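Local coordinates for transcription regulator, Crp family (Thermus thermophilus, PDB 4EV0), which activates transcription in response to cyclic AMP, binding promoter DNA as a homodimer through a winged helix-turn-helix domain, at the interface of chains A and B. Coordinates in Å, arbitrary orientation; residue numbers count along the deposited sequence, not the author numbering. Chains: chain A/B, Transcription regulator, Crp family.

Contact 1: the interface of chains A and B. Residues chain A 131-132, 134-135; chain B 55, 63.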
loop_
_atom_site.group_PDB
_atom_site.type_symbol
_atom_site.label_atom_id
_atom_site.label_comp_id
_atom_site.label_asym_id
_atom_site.label_seq_id
_atom_site.Cartn_x
_atom_site.Cartn_y
_atom_site.Cartn_z
ATOM N N ASP A 131 -1.608 5.964 3.443
ATOM C CA ASP A 131 -0.674 6.160 4.528
ATOM C C ASP A 131 -1.354 5.817 5.836
ATOM O O ASP A 131 -0.749 5.206 6.722
ATOM C CB ASP A 131 -0.184 7.605 4.563
ATOM C CG ASP A 131 0.709 7.953 3.378
ATOM O OD1 ASP A 131 1.205 7.021 2.699
ATOM O OD2 ASP A 131 0.913 9.170 3.135
ATOM N N LEU A 132 -2.612 6.213 5.961
ATOM C CA LEU A 132 -3.378 5.861 7.145
ATOM C C LEU A 132 -3.514 4.335 7.296
ATOM O O LEU A 132 -3.491 3.814 8.409
ATOM C CB LEU A 132 -4.748 6.540 7.125
ATOM C CG LEU A 132 -5.497 6.451 8.458
ATOM C CD1 LEU A 132 -4.567 6.856 9.610
ATOM C CD2 LEU A 132 -6.764 7.314 8.437
ATOM N N LEU A 134 -1.329 2.097 5.982
ATOM C CA LEU A 134 0.022 1.586 6.225
ATOM C C LEU A 134 0.536 1.793 7.663
ATOM O O LEU A 134 1.356 1.005 8.146
ATOM C CB LEU A 134 1.025 2.172 5.220
ATOM C CG LEU A 134 0.981 1.607 3.795
ATOM C CD1 LEU A 134 2.062 2.227 2.929
ATOM C CD2 LEU A 134 1.141 0.107 3.795
ATOM N N ASP A 135 0.078 2.862 8.321
ATOM C CA ASP A 135 0.293 3.047 9.755
ATOM C C ASP A 135 -0.300 1.832 10.458
ATOM O O ASP A 135 0.302 1.264 11.381
ATOM C CB ASP A 135 -0.460 4.275 10.272
ATOM C CG ASP A 135 0.214 5.599 9.934
ATOM O OD1 ASP A 135 1.394 5.626 9.492
ATOM O OD2 ASP A 135 -0.460 6.629 10.157
ATOM N N ARG B 55 6.181 9.550 9.261
ATOM C CA ARG B 55 4.909 9.747 9.927
ATOM C C ARG B 55 5.078 9.339 11.375
ATOM O O ARG B 55 5.949 8.526 11.704
ATOM C CB ARG B 55 3.811 8.887 9.271
ATOM C CG ARG B 55 3.159 9.538 8.024
ATOM C CD ARG B 55 2.143 8.625 7.315
ATOM N NE ARG B 55 0.925 8.385 8.082
ATOM C CZ ARG B 55 -0.187 9.113 7.991
ATOM N NH1 ARG B 55 -0.243 10.162 7.171
ATOM N NH2 ARG B 55 -1.252 8.799 8.725
ATOM N N ARG B 63 7.768 6.223 11.632
ATOM C CA ARG B 63 7.912 5.297 10.530
ATOM C C ARG B 63 8.420 6.071 9.325
ATOM O O ARG B 63 7.677 6.842 8.728
ATOM C CB ARG B 63 6.564 4.647 10.220
ATOM C CG ARG B 63 6.588 3.718 9.021
ATOM C CD ARG B 63 5.284 2.933 8.892
ATOM N NE ARG B 63 4.151 3.810 8.619
ATOM C CZ ARG B 63 3.794 4.183 7.400
ATOM N NH1 ARG B 63 4.489 3.756 6.352
ATOM N NH2 ARG B 63 2.747 4.976 7.229
HETATM O O HOH W 1 3.132 4.990 4.121
#
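Two arginines of B's cyclic nucleotide-binding domain, B:Arg55 and B:Arg63, leave neighbouring strands with different first torsions, CG anti to the carbonyl carbon in B:Arg55 (chi1 -84°) and anti to the backbone N in B:Arg63 (chi1 176°). Both bend at chi3, and their guanidinium groups converge on A:Asp135, on the long helix 113-155 of the dimer interface. B:Arg55 grips the carboxylate side-on: its NH2 reaches A:Asp135 OD2 at 2.7 Å, and its NE lies 3.1 Å from A:Asp135 OD1 and also bonds OD2. The acid sits at the guanidinium edge, the two planes turned 34° apart. B:Arg63 NH2 donates an almost straight bond to A:Asp135 OD1 at 2.7 Å, meeting it from above the carboxylate plane, on the same face as B:Arg55 NE. A:Asp131, one helical turn back, lays its CB over a face of the B:Arg55 guanidinium, 3.7 Å from CZ. An alanine at A:Asp135 would probably leave the two arginine charges without their common counter-charge, with less to fix the turn of either guanidinium group. The backbone carbonyl carbon of A:Leu134 lies over one face of the B:Arg63 guanidinium, toward its rim. A water joins A:Asp131 to B:Arg63, 3.1 Å from A:Asp131 OD1 and 2.9 Å from B:Arg63 NH1.

Contact 2: the interface of chains A and B. Residues chain A 131, 135, 138-139, 179; chain B 57-58, 63.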
loop_
_atom_site.group_PDB
_atom_site.type_symbol
_atom_site.label_atom_id
_atom_site.label_comp_id
_atom_site.label_asym_id
_atom_site.label_seq_id
_atom_site.Cartn_x
_atom_site.Cartn_y
_atom_site.Cartn_z
ATOM N N ASP A 131 -1.608 5.964 3.443
ATOM C CA ASP A 131 -0.674 6.160 4.528
ATOM C C ASP A 131 -1.354 5.817 5.836
ATOM O O ASP A 131 -0.749 5.206 6.722
ATOM C CB ASP A 131 -0.184 7.605 4.563
ATOM C CG ASP A 131 0.709 7.953 3.378
ATOM O OD1 ASP A 131 1.205 7.021 2.699
ATOM O OD2 ASP A 131 0.913 9.170 3.135
ATOM N N ASP A 135 0.078 2.862 8.321
ATOM C CA ASP A 135 0.293 3.047 9.755
ATOM C C ASP A 135 -0.300 1.832 10.458
ATOM O O ASP A 135 0.302 1.264 11.381
ATOM C CB ASP A 135 -0.460 4.275 10.272
ATOM C CG ASP A 135 0.214 5.599 9.934
ATOM O OD1 ASP A 135 1.394 5.626 9.492
ATOM O OD2 ASP A 135 -0.460 6.629 10.157
ATOM N N SER A 138 1.680 -1.647 10.143
ATOM C CA SER A 138 2.773 -1.784 11.099
ATOM C C SER A 138 2.261 -2.419 12.359
ATOM O O SER A 138 2.814 -3.416 12.845
ATOM C CB SER A 138 3.357 -0.425 11.469
ATOM O OG SER A 138 4.441 -0.092 10.628
ATOM N N PHE A 139 1.204 -1.826 12.892
ATOM C CA PHE A 139 0.593 -2.355 14.084
ATOM C C PHE A 139 0.066 -3.783 13.870
ATOM O O PHE A 139 0.314 -4.646 14.712
ATOM C CB PHE A 139 -0.515 -1.446 14.582
ATOM C CG PHE A 139 -1.265 -2.017 15.733
ATOM C CD1 PHE A 139 -0.819 -1.807 17.034
ATOM C CD2 PHE A 139 -2.405 -2.800 15.518
ATOM C CE1 PHE A 139 -1.502 -2.357 18.106
ATOM C CE2 PHE A 139 -3.099 -3.357 16.577
ATOM C CZ PHE A 139 -2.647 -3.141 17.875
ATOM N N THR A 179 5.182 -0.476 21.213
ATOM C CA THR A 179 4.287 -1.204 20.329
ATOM C C THR A 179 3.762 -2.456 21.010
ATOM O O THR A 179 2.559 -2.782 20.868
ATOM C CB THR A 179 4.972 -1.590 19.004
ATOM O OG1 THR A 179 5.120 -0.433 18.176
ATOM C CG2 THR A 179 4.150 -2.631 18.258
ATOM N N HIS B 57 3.187 7.806 14.868
ATOM C CA HIS B 57 2.055 7.052 15.385
ATOM C C HIS B 57 2.502 6.170 16.570
ATOM O O HIS B 57 3.688 6.132 16.916
ATOM C CB HIS B 57 1.417 6.217 14.265
ATOM C CG HIS B 57 2.281 5.088 13.772
ATOM N ND1 HIS B 57 1.751 3.924 13.252
ATOM C CD2 HIS B 57 3.627 4.945 13.718
ATOM C CE1 HIS B 57 2.736 3.110 12.909
ATOM N NE2 HIS B 57 3.884 3.701 13.185
ATOM N N LEU B 58 1.547 5.489 17.197
ATOM C CA LEU B 58 1.830 4.502 18.247
ATOM C C LEU B 58 2.643 5.050 19.435
ATOM O O LEU B 58 3.701 4.519 19.778
ATOM C CB LEU B 58 2.478 3.235 17.658
ATOM C CG LEU B 58 1.616 2.442 16.661
ATOM C CD1 LEU B 58 2.420 1.374 15.924
ATOM C CD2 LEU B 58 0.381 1.824 17.326
ATOM N N ARG B 63 7.768 6.223 11.632
ATOM C CA ARG B 63 7.912 5.297 10.530
ATOM C C ARG B 63 8.420 6.071 9.325
ATOM O O ARG B 63 7.677 6.842 8.728
ATOM C CB ARG B 63 6.564 4.647 10.220
ATOM C CG ARG B 63 6.588 3.718 9.021
ATOM C CD ARG B 63 5.284 2.933 8.892
ATOM N NE ARG B 63 4.151 3.810 8.619
ATOM C CZ ARG B 63 3.794 4.183 7.400
ATOM N NH1 ARG B 63 4.489 3.756 6.352
ATOM N NH2 ARG B 63 2.747 4.976 7.229
HETATM O O HOH W 2 3.132 4.990 4.121
#
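The carboxylate oxygen A:Asp135 OD1, held by B:Arg63 NH2 at 2.7 Å, also lies toward the rim of one face of the B:His57 imidazole. This is the hairpin between strands 51-57 and 61-68 of the cyclic nucleotide-binding domain of a CRP-family regulator, which reaches over to the partner's long helix 113-155 and its helix-turn-helix domain. B:His57 places its ring in the tight slot between the backbone N and the carbonyl carbon (chi1 68°). There it presents an edge to the helix: B:His57 CE1 comes 3.4 Å from the backbone oxygen A:Asp135 O, and A:Ser138 CB lies at the same edge, 3.9 Å from CE1. The ring and the A:Asp135 carboxylate are turned 34° apart. CD1 of B:Leu58 lies over the opposite face of the imidazole, also toward the rim. A:Ser138 OG also touches the aliphatic part of B:Arg63, 3.6 Å from CD. B:Leu58, at the turn, splits its two methyls between two helices of chain A. B:Leu58 CD2 meets A:Phe139 CD1, on the ring, 3.8 Å away, the side chains running roughly perpendicular. B:Leu58 CD1 points instead to A:Thr179 OG1, at 4.0 Å, on helix 177-189, the recognition helix of the DNA-binding motif.

Contact 3: the interface of chains A and B. Residues chain A 77-78, 81, 83-84, 86; chain B 124, 128.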
loop_
_atom_site.group_PDB
_atom_site.type_symbol
_atom_site.label_atom_id
_atom_site.label_comp_id
_atom_site.label_asym_id
_atom_site.label_seq_id
_atom_site.Cartn_x
_atom_site.Cartn_y
_atom_site.Cartn_z
ATOM N N MET A 77 -4.938 4.904 -12.897
ATOM C CA MET A 77 -3.560 4.414 -12.812
ATOM C C MET A 77 -2.928 4.049 -14.153
ATOM O O MET A 77 -1.907 4.628 -14.536
ATOM C CB MET A 77 -3.457 3.185 -11.908
ATOM C CG MET A 77 -3.988 3.371 -10.509
ATOM S SD MET A 77 -2.965 4.382 -9.432
ATOM C CE MET A 77 -4.225 4.714 -8.208
ATOM N N SER A 78 -3.509 3.066 -14.844
ATOM C CA SER A 78 -2.998 2.638 -16.150
ATOM C C SER A 78 -2.997 3.793 -17.132
ATOM O O SER A 78 -2.138 3.872 -18.020
ATOM C CB SER A 78 -3.835 1.502 -16.744
ATOM O OG SER A 78 -3.909 0.408 -15.848
ATOM N N ASP A 81 0.302 5.840 -15.875
ATOM C CA ASP A 81 1.645 5.255 -15.954
ATOM C C ASP A 81 1.800 4.094 -16.933
ATOM O O ASP A 81 2.879 3.504 -17.037
ATOM C CB ASP A 81 2.161 4.829 -14.565
ATOM C CG ASP A 81 1.381 3.652 -13.958
ATOM O OD1 ASP A 81 0.872 2.778 -14.701
ATOM O OD2 ASP A 81 1.284 3.596 -12.709
ATOM N N GLY A 83 0.908 1.144 -16.645
ATOM C CA GLY A 83 1.097 -0.138 -15.977
ATOM C C GLY A 83 -0.193 -0.931 -15.895
ATOM O O GLY A 83 -1.189 -0.529 -16.471
ATOM N N GLU A 84 -0.187 -2.053 -15.181
ATOM C CA GLU A 84 -1.372 -2.909 -15.097
ATOM C C GLU A 84 -2.504 -2.225 -14.355
ATOM O O GLU A 84 -2.272 -1.354 -13.535
ATOM C CB GLU A 84 -1.062 -4.200 -14.341
ATOM C CG GLU A 84 -0.800 -4.007 -12.840
ATOM C CD GLU A 84 -0.600 -5.323 -12.084
ATOM O OE1 GLU A 84 -0.399 -6.366 -12.740
ATOM O OE2 GLU A 84 -0.654 -5.318 -10.831
ATOM N N SER A 86 -4.683 -2.165 -11.340
ATOM C CA SER A 86 -4.391 -2.698 -10.003
ATOM C C SER A 86 -5.644 -3.266 -9.343
ATOM O O SER A 86 -5.616 -3.659 -8.183
ATOM C CB SER A 86 -3.783 -1.610 -9.107
ATOM O OG SER A 86 -4.714 -0.565 -8.883
ATOM N N ALA B 124 0.962 8.328 -8.716
ATOM C CA ALA B 124 0.560 7.004 -9.159
ATOM C C ALA B 124 1.677 6.009 -8.867
ATOM O O ALA B 124 1.408 4.927 -8.387
ATOM C CB ALA B 124 0.178 7.007 -10.640
ATOM N N ARG B 128 1.521 2.672 -6.222
ATOM C CA ARG B 128 1.904 1.329 -6.620
ATOM C C ARG B 128 2.887 0.711 -5.629
ATOM O O ARG B 128 2.780 -0.465 -5.278
ATOM C CB ARG B 128 2.461 1.330 -8.042
ATOM C CG ARG B 128 1.366 1.447 -9.084
ATOM C CD ARG B 128 1.866 1.145 -10.482
ATOM N NE ARG B 128 0.913 1.563 -11.508
ATOM C CZ ARG B 128 -0.075 0.795 -11.966
ATOM N NH1 ARG B 128 -0.250 -0.435 -11.488
ATOM N NH2 ARG B 128 -0.894 1.265 -12.903
#
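Helix 114-135 of chain B runs past the short helix 76-81 of chain A and the loop that follows it. This stretch of A is the phosphate-binding cassette of the cyclic nucleotide-binding fold; A:Met77, A:Ser78 and A:Ser86 belong to the cyclic AMP site. B:Arg128 makes the main crossing: its chain, extended from CG to NE (chi3 -166°), carries the guanidinium to the loop. B:Arg128 NH1 and NH2 both donate end-on to the backbone oxygen A:Glu84 O, each at 3.0 Å. That oxygen lies close to the guanidinium plane, while the two donors stand somewhat off the carbonyl plane. A:Asp81 faces the arginine from the opposite direction with opposite charge, its carboxylate turned 48° from the guanidinium, but the modelled NE to OD2 approach is too short to be sound and the bonds from NH2 are weak, leaving the detail of this pairing doubtful. Within chain A, A:Asp81 OD1 accepts from the backbone N of A:Gly83, 2.5 Å away. A:Ser78 OG gives a second internal bond, to A:Gly83 O at 2.9 Å, tying the loop back to the helix. CA of A:Gly83 lies over one face of the guanidinium, toward its rim. A:Met77 CB comes 3.4 Å from B:Arg128 NH2.

Contacts 1 and 2 adjoin, the centres of their C-alpha atoms about 6 Å apart, and share A:Asp131, A:Asp135 and B:Arg63. The C-alpha centre of contact 3 lies about 21 Å from that of contact 1 and about 26 Å from that of contact 2, and contact 3 shares no residue with them. The roles of the chains swap: contacts 1 and 2 set the long helix of A against the cyclic nucleotide-binding domain of B, while contact 3 sets B's helix against that domain of A. Each subunit thus holds the other's nucleotide domain. Contact 2 also reaches the recognition helix, and could help couple cyclic AMP binding to DNA-domain position.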